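F420-H2 Dependent Reductase A (Mycobacterium smegmatis str. MC2 155, PDB 3H96) is an F420H2-dependent reductase from one of two mycobacterial families that degrade aflatoxins, and probably also exchanges electrons between coenzyme F420 and quinones. Local coordinates at residues 62-66 with 111-115; 97-103 with 137-143. The contacts are given in a common frame with arbitrary orientation. Where two conformers were deposited one is given. Residues are numbered along the deposited sequence.

Contact 1. Residues 62-66 with 111-115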
ATOM      1  N   ILE A  62       1.981  -4.670  -8.169  1.00 10.01           N
ATOM      2  CA  ILE A  62       1.147  -3.538  -7.730  1.00  8.25           C
ATOM      3  C   ILE A  62       2.085  -2.654  -6.923  1.00  8.77           C
ATOM      4  O   ILE A  62       3.111  -3.120  -6.421  1.00  8.92           O
ATOM      5  CB  ILE A  62      -0.145  -3.972  -6.918  1.00  9.23           C
ATOM      6  CG1 ILE A  62       0.190  -4.698  -5.603  1.00 10.95           C
ATOM      7  CG2 ILE A  62      -1.096  -4.883  -7.832  1.00  8.30           C
ATOM      8  CD1 ILE A  62      -1.061  -4.914  -4.626  1.00 11.94           C
ATOM      9  N   TYR A  63       1.742  -1.379  -6.814  1.00  7.81           N
ATOM     10  CA  TYR A  63       2.506  -0.413  -6.037  1.00  9.38           C
ATOM     11  C   TYR A  63       1.705   0.044  -4.854  1.00  9.73           C
ATOM     12  O   TYR A  63       0.526   0.351  -5.023  1.00  8.91           O
ATOM     13  CB  TYR A  63       2.804   0.805  -6.929  1.00 11.03           C
ATOM     14  CG  TYR A  63       3.686   0.448  -8.049  1.00 12.64           C
ATOM     15  CD1 TYR A  63       4.998   0.048  -7.801  1.00 13.96           C
ATOM     16  CD2 TYR A  63       3.228   0.466  -9.368  1.00 14.81           C
ATOM     17  CE1 TYR A  63       5.852  -0.279  -8.848  1.00 20.52           C
ATOM     18  CE2 TYR A  63       4.057   0.121 -10.397  1.00 19.00           C
ATOM     19  CZ  TYR A  63       5.363  -0.248 -10.133  1.00 20.73           C
ATOM     20  OH  TYR A  63       6.223  -0.549 -11.174  1.00 27.60           O
ATOM     21  N   VAL A  64       2.309   0.062  -3.640  1.00  8.43           N
ATOM     22  CA  VAL A  64       1.603   0.630  -2.488  1.00  8.47           C
ATOM     23  C   VAL A  64       2.386   1.853  -1.994  1.00  9.49           C
ATOM     24  O   VAL A  64       3.562   2.019  -2.339  1.00  8.06           O
ATOM     25  CB  VAL A  64       1.361  -0.376  -1.356  1.00  8.94           C
ATOM     26  CG1 VAL A  64       0.400  -1.569  -1.861  1.00  7.12           C
ATOM     27  CG2 VAL A  64       2.650  -1.046  -0.988  1.00  9.46           C
ATOM     28  N   PHE A  65       1.731   2.691  -1.191  1.00  7.81           N
ATOM     29  CA  PHE A  65       2.276   4.028  -0.900  1.00  8.78           C
ATOM     30  C   PHE A  65       2.295   4.119   0.553  1.00  8.52           C
ATOM     31  O   PHE A  65       1.210   4.062   1.186  1.00  9.84           O
ATOM     32  CB  PHE A  65       1.316   5.118  -1.484  1.00  8.90           C
ATOM     33  CG  PHE A  65       1.208   5.027  -2.976  1.00 11.45           C
ATOM     34  CD1 PHE A  65       2.178   5.674  -3.823  1.00  8.82           C
ATOM     35  CD2 PHE A  65       0.289   4.163  -3.555  1.00 13.13           C
ATOM     36  CE1 PHE A  65       2.157   5.493  -5.183  1.00 10.49           C
ATOM     37  CE2 PHE A  65       0.265   3.991  -4.963  1.00  8.69           C
ATOM     38  CZ  PHE A  65       1.176   4.651  -5.763  1.00 13.29           C
ATOM     39  N   ALA A  66       3.471   4.308   1.133  1.00  9.20           N
ATOM     40  CA  ALA A  66       3.549   4.389   2.607  1.00  9.59           C
ATOM     41  C   ALA A  66       3.221   5.793   3.129  1.00 11.83           C
ATOM     42  O   ALA A  66       4.053   6.435   3.789  1.00 13.00           O
ATOM     43  CB  ALA A  66       4.937   3.894   3.095  1.00 10.00           C
ATOM     44  N   ILE A 111       5.540   7.008 -10.508  1.00 14.70           N
ATOM     45  CA  ILE A 111       4.421   6.185 -10.024  1.00 12.48           C
ATOM     46  C   ILE A 111       3.604   7.023  -9.001  1.00 13.18           C
ATOM     47  O   ILE A 111       2.376   7.059  -9.076  1.00 10.36           O
ATOM     48  CB  ILE A 111       4.928   4.907  -9.420  1.00 13.42           C
ATOM     49  CG1 ILE A 111       5.529   4.004 -10.515  1.00 12.25           C
ATOM     50  CG2 ILE A 111       3.853   4.160  -8.569  1.00 12.20           C
ATOM     51  CD1 ILE A 111       6.601   3.123  -9.915  1.00 16.21           C
ATOM     52  N   TYR A 112       4.301   7.748  -8.109  1.00 13.05           N
ATOM     53  CA  TYR A 112       3.589   8.619  -7.210  1.00 13.38           C
ATOM     54  C   TYR A 112       2.790   9.651  -7.993  1.00 13.64           C
ATOM     55  O   TYR A 112       1.652   9.900  -7.644  1.00 13.12           O
ATOM     56  CB  TYR A 112       4.533   9.349  -6.232  1.00 13.84           C
ATOM     57  CG  TYR A 112       3.778   9.774  -4.990  1.00 12.51           C
ATOM     58  CD1 TYR A 112       3.039  10.974  -4.967  1.00 13.45           C
ATOM     59  CD2 TYR A 112       3.763   8.942  -3.846  1.00 14.84           C
ATOM     60  CE1 TYR A 112       2.308  11.339  -3.832  1.00 10.64           C
ATOM     61  CE2 TYR A 112       3.070   9.295  -2.692  1.00 12.88           C
ATOM     62  CZ  TYR A 112       2.335  10.524  -2.722  1.00 15.48           C
ATOM     63  OH  TYR A 112       1.635  10.915  -1.630  1.00 12.77           O
ATOM     64  N   SER A 113       3.354  10.268  -9.049  1.00 13.98           N
ATOM     65  CA  SER A 113       2.559  11.248  -9.809  1.00 14.82           C
ATOM     66  C   SER A 113       1.298  10.681 -10.399  1.00 13.48           C
ATOM     67  O   SER A 113       0.331  11.360 -10.426  1.00 10.13           O
ATOM     68  CB  SER A 113       3.317  11.920 -10.961  1.00 17.10           C
ATOM     69  OG  SER A 113       4.533  12.337 -10.419  1.00 23.01           O
ATOM     70  N   GLU A 114       1.312   9.439 -10.871  1.00 13.39           N
ATOM     71  CA  GLU A 114       0.089   8.815 -11.442  1.00 12.70           C
ATOM     72  C   GLU A 114      -0.933   8.594 -10.332  1.00 12.50           C
ATOM     73  O   GLU A 114      -2.134   8.882 -10.468  1.00 12.44           O
ATOM     74  CB  GLU A 114       0.431   7.488 -12.186  1.00 14.39           C
ATOM     75  CG  GLU A 114      -0.788   6.775 -12.865  1.00 10.81           C
ATOM     76  CD  GLU A 114      -1.543   7.692 -13.884  1.00 16.78           C
ATOM     77  OE1 GLU A 114      -2.781   7.519 -14.103  1.00 14.96           O
ATOM     78  OE2 GLU A 114      -0.902   8.620 -14.416  1.00 20.19           O
ATOM     79  N   GLN A 115      -0.459   8.117  -9.189  1.00 12.39           N
ATOM     80  CA  GLN A 115      -1.388   7.949  -8.068  1.00 11.26           C
ATOM     81  C   GLN A 115      -2.040   9.284  -7.660  1.00 10.08           C
ATOM     82  O   GLN A 115      -3.270   9.362  -7.464  1.00 10.09           O
ATOM     83  CB  GLN A 115      -0.665   7.347  -6.867  1.00 10.04           C
ATOM     84  CG  GLN A 115      -1.625   7.065  -5.625  1.00 10.29           C
ATOM     85  CD  GLN A 115      -2.739   6.025  -5.862  1.00 11.99           C
ATOM     86  OE1 GLN A 115      -3.587   5.763  -4.950  1.00 14.51           O
ATOM     87  NE2 GLN A 115      -2.791   5.462  -7.031  1.00  8.76           N
TER
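Helix 105-118 crosses strand 61-65 steeply: the axes of strand 62-65 and helix 111-115 pass 10.1 Å apart at -79°. From the strand, Y63 and F65 reach into the gap, alternate residues whose CA-to-CB bonds point toward the helix, while that of V64 points away. I111 comes first, its branched chain reaching two rings: I111 CD1 sits over the face of Y63, 3.8 Å from the ring centroid in a CH-pi contact, and I111 CG2 lies 3.9 Å from F65 CZ. Next, the CA-to-CB bond of Y112 points sideways, but its ring comes nearer and receives the edge of F65 on its face, an offset edge-to-face pair with centroids 5.6 Å apart and planes at 81°. Its hydroxyl hydrogen-bonds to F122 O, which satisfies a buried polar group. One turn on, Q115 contributes its aliphatic part. Q115 CB is 3.4 Å from F65 CZ, and Q115 CG lies over the F65 face, 3.8 Å from the centroid in a second CH-pi contact. L53, on the adjoining strand, touches F65, I111 and Q115. With no hydrogen bond between the segments, shape and dispersion hold helix to sheet, supplemented by weakly polar aromatic contacts.

Contact 2. Residues 97-103 with 137-143; sequences AVGVTEV and VLALTRT
Beta-branched V98 and V100, suited to extended backbone, meet L138 and L140 in the apolar centre on one face of an antiparallel strand pair. V98 CG1 (chi1 t, one of two conformers) is 3.4 Å from L140 CB; V100 (t) places CG2 4.0 Å from L140 CD2 and CG1 4.1 Å from L138 CD1. Both leucines are mt; L138 also packs on helix 76-84. On the other face, V103 CG2 lies 4.2 Å from A139 CB and 4.1 Å from V137 CG1; the small A139 lets Y63 of strand 61-65 pack against it. Phi spans -138° to -59°, psi 110° to 153°; the axes of strands 97-103 and 137-142 approach to 4.4 Å at 147° between N-to-C directions. V98-R142, V100-L140 and E102-L138 are non-hydrogen-bonded pairs, G99-T141 and T101-A139 hydrogen-bonded. Consistent with a PNPOX-like split beta-barrel, strand 137-142 runs between strands 94-103 and 61-65. The hydrogen bonds G99 N-T141 O, T141 N-G99 O and A139 N-T101 O measure 2.9 Å, T101 N-A139 O 3.2 Å; V103 N-V137 O (2.9 Å) and T143 N-A97 O (3.1 Å) extend them. On the face of T101, A139 and T141 one water joins A139 O (2.6 Å), T101 OG1 and T141 OG1 (2.8 Å each); at the chain's end another links A97 N (2.7 Å) to T143 O (3.0 Å). E102 OE1 is hydrogen-bonded to Y78 OH; R142 salt-bridges E94.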
ATOM      1  N   ALA A  97       1.352 -14.873  -2.559  1.00 15.98           N
ATOM      2  CA  ALA A  97       2.618 -14.418  -1.999  1.00 15.93           C
ATOM      3  C   ALA A  97       3.183 -13.277  -2.892  1.00 16.20           C
ATOM      4  O   ALA A  97       2.878 -13.225  -4.106  1.00 14.32           O
ATOM      5  CB  ALA A  97       3.605 -15.647  -1.929  1.00 16.79           C
ATOM      6  N   VAL A  98       3.969 -12.359  -2.295  1.00 15.03           N
ATOM      7  CA  VAL A  98       4.618 -11.325  -3.053  0.50 15.64           C
ATOM      8  C   VAL A  98       6.063 -11.096  -2.597  1.00 16.04           C
ATOM      9  O   VAL A  98       6.388 -11.265  -1.386  1.00 15.99           O
ATOM     10  CB  VAL A  98       3.806 -10.008  -2.976  0.50 15.66           C
ATOM     11  CG1 VAL A  98       4.646  -8.913  -3.315  0.50 16.14           C
ATOM     12  CG2 VAL A  98       2.595 -10.031  -3.963  0.50 13.08           C
ATOM     13  N   GLY A  99       6.918 -10.740  -3.568  1.00 16.35           N
ATOM     14  CA  GLY A  99       8.262 -10.193  -3.299  1.00 15.53           C
ATOM     15  C   GLY A  99       8.097  -8.695  -3.115  1.00 14.97           C
ATOM     16  O   GLY A  99       7.302  -8.065  -3.808  1.00 14.45           O
ATOM     17  N   VAL A 100       8.830  -8.117  -2.151  1.00 13.02           N
ATOM     18  CA  VAL A 100       8.812  -6.668  -1.924  1.00 13.18           C
ATOM     19  C   VAL A 100      10.107  -5.985  -2.419  1.00 14.69           C
ATOM     20  O   VAL A 100      11.195  -6.438  -2.110  1.00 12.28           O
ATOM     21  CB  VAL A 100       8.733  -6.351  -0.372  1.00 13.89           C
ATOM     22  CG1 VAL A 100       8.719  -4.839  -0.143  1.00 13.44           C
ATOM     23  CG2 VAL A 100       7.489  -7.041   0.303  1.00 12.86           C
ATOM     24  N   THR A 101       9.997  -4.875  -3.164  1.00 13.84           N
ATOM     25  CA  THR A 101      11.173  -4.057  -3.515  1.00 16.15           C
ATOM     26  C   THR A 101      10.723  -2.596  -3.348  1.00 16.81           C
ATOM     27  O   THR A 101       9.543  -2.319  -3.436  1.00 17.39           O
ATOM     28  CB  THR A 101      11.636  -4.313  -5.006  1.00 17.48           C
ATOM     29  OG1 THR A 101      10.488  -4.306  -5.812  1.00 17.15           O
ATOM     30  CG2 THR A 101      12.266  -5.750  -5.189  1.00 19.22           C
ATOM     31  N   GLU A 102      11.638  -1.680  -3.056  1.00 16.79           N
ATOM     32  CA  GLU A 102      11.292  -0.300  -2.868  1.00 15.77           C
ATOM     33  C   GLU A 102      11.584   0.430  -4.161  1.00 15.66           C
ATOM     34  O   GLU A 102      12.654   0.236  -4.731  1.00 16.63           O
ATOM     35  CB  GLU A 102      12.107   0.282  -1.710  1.00 16.58           C
ATOM     36  CG  GLU A 102      11.574   1.659  -1.420  1.00 19.10           C
ATOM     37  CD  GLU A 102      11.861   2.251  -0.044  1.00 20.07           C
ATOM     38  OE1 GLU A 102      12.334   1.556   0.890  1.00 20.60           O
ATOM     39  OE2 GLU A 102      11.570   3.469   0.072  1.00 21.93           O
ATOM     40  N   VAL A 103      10.670   1.277  -4.634  1.00 14.87           N
ATOM     41  CA  VAL A 103      10.936   2.036  -5.849  1.00 15.96           C
ATOM     42  C   VAL A 103      11.525   3.392  -5.438  1.00 16.55           C
ATOM     43  O   VAL A 103      10.960   4.055  -4.537  1.00 15.77           O
ATOM     44  CB  VAL A 103       9.648   2.352  -6.670  1.00 15.15           C
ATOM     45  CG1 VAL A 103      10.025   2.950  -7.989  1.00 16.84           C
ATOM     46  CG2 VAL A 103       8.822   1.108  -6.895  1.00 17.82           C
ATOM     47  N   VAL A 137       7.422   4.395  -1.922  1.00 11.22           N
ATOM     48  CA  VAL A 137       6.579   3.524  -2.762  1.00 10.44           C
ATOM     49  C   VAL A 137       7.188   2.124  -2.795  1.00  9.46           C
ATOM     50  O   VAL A 137       8.381   1.980  -3.083  1.00 10.82           O
ATOM     51  CB  VAL A 137       6.468   4.141  -4.183  1.00  9.99           C
ATOM     52  CG1 VAL A 137       5.706   3.227  -5.204  1.00  8.32           C
ATOM     53  CG2 VAL A 137       5.740   5.453  -4.085  1.00 12.12           C
ATOM     54  N   LEU A 138       6.381   1.088  -2.535  1.00 10.00           N
ATOM     55  CA  LEU A 138       6.859  -0.270  -2.643  1.00 11.21           C
ATOM     56  C   LEU A 138       6.145  -0.994  -3.813  1.00 12.01           C
ATOM     57  O   LEU A 138       4.952  -0.780  -4.035  1.00 10.76           O
ATOM     58  CB  LEU A 138       6.542  -1.044  -1.346  1.00 10.83           C
ATOM     59  CG  LEU A 138       7.103  -0.509  -0.031  1.00 12.57           C
ATOM     60  CD1 LEU A 138       6.715  -1.505   1.064  1.00 13.33           C
ATOM     61  CD2 LEU A 138       8.620  -0.465  -0.071  1.00 11.09           C
ATOM     62  N   ALA A 139       6.892  -1.865  -4.492  1.00 11.68           N
ATOM     63  CA  ALA A 139       6.392  -2.757  -5.497  1.00 11.51           C
ATOM     64  C   ALA A 139       6.151  -4.153  -4.877  1.00 13.34           C
ATOM     65  O   ALA A 139       7.078  -4.788  -4.347  1.00 13.78           O
ATOM     66  CB  ALA A 139       7.392  -2.824  -6.655  1.00 11.57           C
ATOM     67  N   LEU A 140       4.910  -4.632  -4.954  1.00 13.43           N
ATOM     68  CA  LEU A 140       4.542  -5.945  -4.521  1.00 13.59           C
ATOM     69  C   LEU A 140       4.356  -6.856  -5.751  1.00 15.75           C
ATOM     70  O   LEU A 140       3.399  -6.717  -6.522  1.00 17.81           O
ATOM     71  CB  LEU A 140       3.294  -5.837  -3.645  1.00 12.30           C
ATOM     72  CG  LEU A 140       3.409  -4.754  -2.563  1.00 12.24           C
ATOM     73  CD1 LEU A 140       2.090  -4.739  -1.709  1.00 10.33           C
ATOM     74  CD2 LEU A 140       4.680  -5.032  -1.617  1.00  7.91           C
ATOM     75  N   THR A 141       5.275  -7.804  -5.930  1.00 16.77           N
ATOM     76  CA  THR A 141       5.297  -8.591  -7.150  1.00 18.51           C
ATOM     77  C   THR A 141       4.875 -10.032  -6.872  1.00 19.29           C
ATOM     78  O   THR A 141       5.518 -10.711  -6.059  1.00 18.00           O
ATOM     79  CB  THR A 141       6.674  -8.635  -7.768  1.00 19.10           C
ATOM     80  OG1 THR A 141       7.126  -7.301  -7.991  1.00 19.13           O
ATOM     81  CG2 THR A 141       6.602  -9.396  -9.089  1.00 22.35           C
ATOM     82  N   ARG A 142       3.834 -10.473  -7.581  1.00 18.76           N
ATOM     83  CA  ARG A 142       3.281 -11.795  -7.367  1.00 20.57           C
ATOM     84  C   ARG A 142       4.328 -12.869  -7.605  1.00 22.92           C
ATOM     85  O   ARG A 142       5.012 -12.881  -8.600  1.00 22.23           O
ATOM     86  CB  ARG A 142       2.061 -12.067  -8.254  1.00 19.26           C
ATOM     87  CG  ARG A 142       1.336 -13.378  -7.869  1.00 20.01           C
ATOM     88  CD  ARG A 142       0.046 -13.474  -8.659  1.00 22.70           C
ATOM     89  NE  ARG A 142      -0.702 -14.613  -8.206  1.00 25.25           N
ATOM     90  CZ  ARG A 142      -2.009 -14.703  -8.271  1.00 28.00           C
ATOM     91  NH1 ARG A 142      -2.732 -13.739  -8.840  1.00 24.75           N
ATOM     92  NH2 ARG A 142      -2.574 -15.798  -7.824  1.00 30.21           N
ATOM     93  N   THR A 143       4.495 -13.769  -6.666  1.00 26.08           N
ATOM     94  CA  THR A 143       5.206 -15.013  -6.854  1.00 28.73           C
ATOM     95  C   THR A 143       4.264 -16.166  -6.569  1.00 31.44           C
ATOM     96  O   THR A 143       3.185 -16.001  -6.024  1.00 33.83           O
ATOM     97  CB  THR A 143       6.363 -15.198  -5.908  1.00 29.52           C
ATOM     98  OG1 THR A 143       5.883 -15.149  -4.567  1.00 28.64           O
ATOM     99  CG2 THR A 143       7.410 -14.216  -6.099  1.00 30.60           C
TER
HETATM  100  O   HOH W   1       1.408 -17.226  -3.934  1.00 29.35           O
HETATM  101  O   HOH W   2       8.611  -6.448  -5.724  1.00 15.25           O
HETATM  102  O   HOH W   3      10.392   4.625  -2.166  1.00 10.96           O

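Contacts 1 and 2 meet in one sheet, where strand 137-142 of contact 2 lies beside strand 61-65 of contact 1. Probable hydrogen bonds join them, I62 O to L140 N and V64 N to L138 O, both 2.8 Å. Packing continues across the seam on both sides: F65 CD1 is 3.6 Å from V137 CG2, and V64 CG1 is 3.6 Å from L140 CD1. Contact 1 is buried and depends on side chains alone, as befits a helix laid over a sheet. Contact 2 is partly exposed and relies on backbone hydrogen bonding, with waters and charged groups toward its margins. I111 is common ground, since V103 and V137 also touch it.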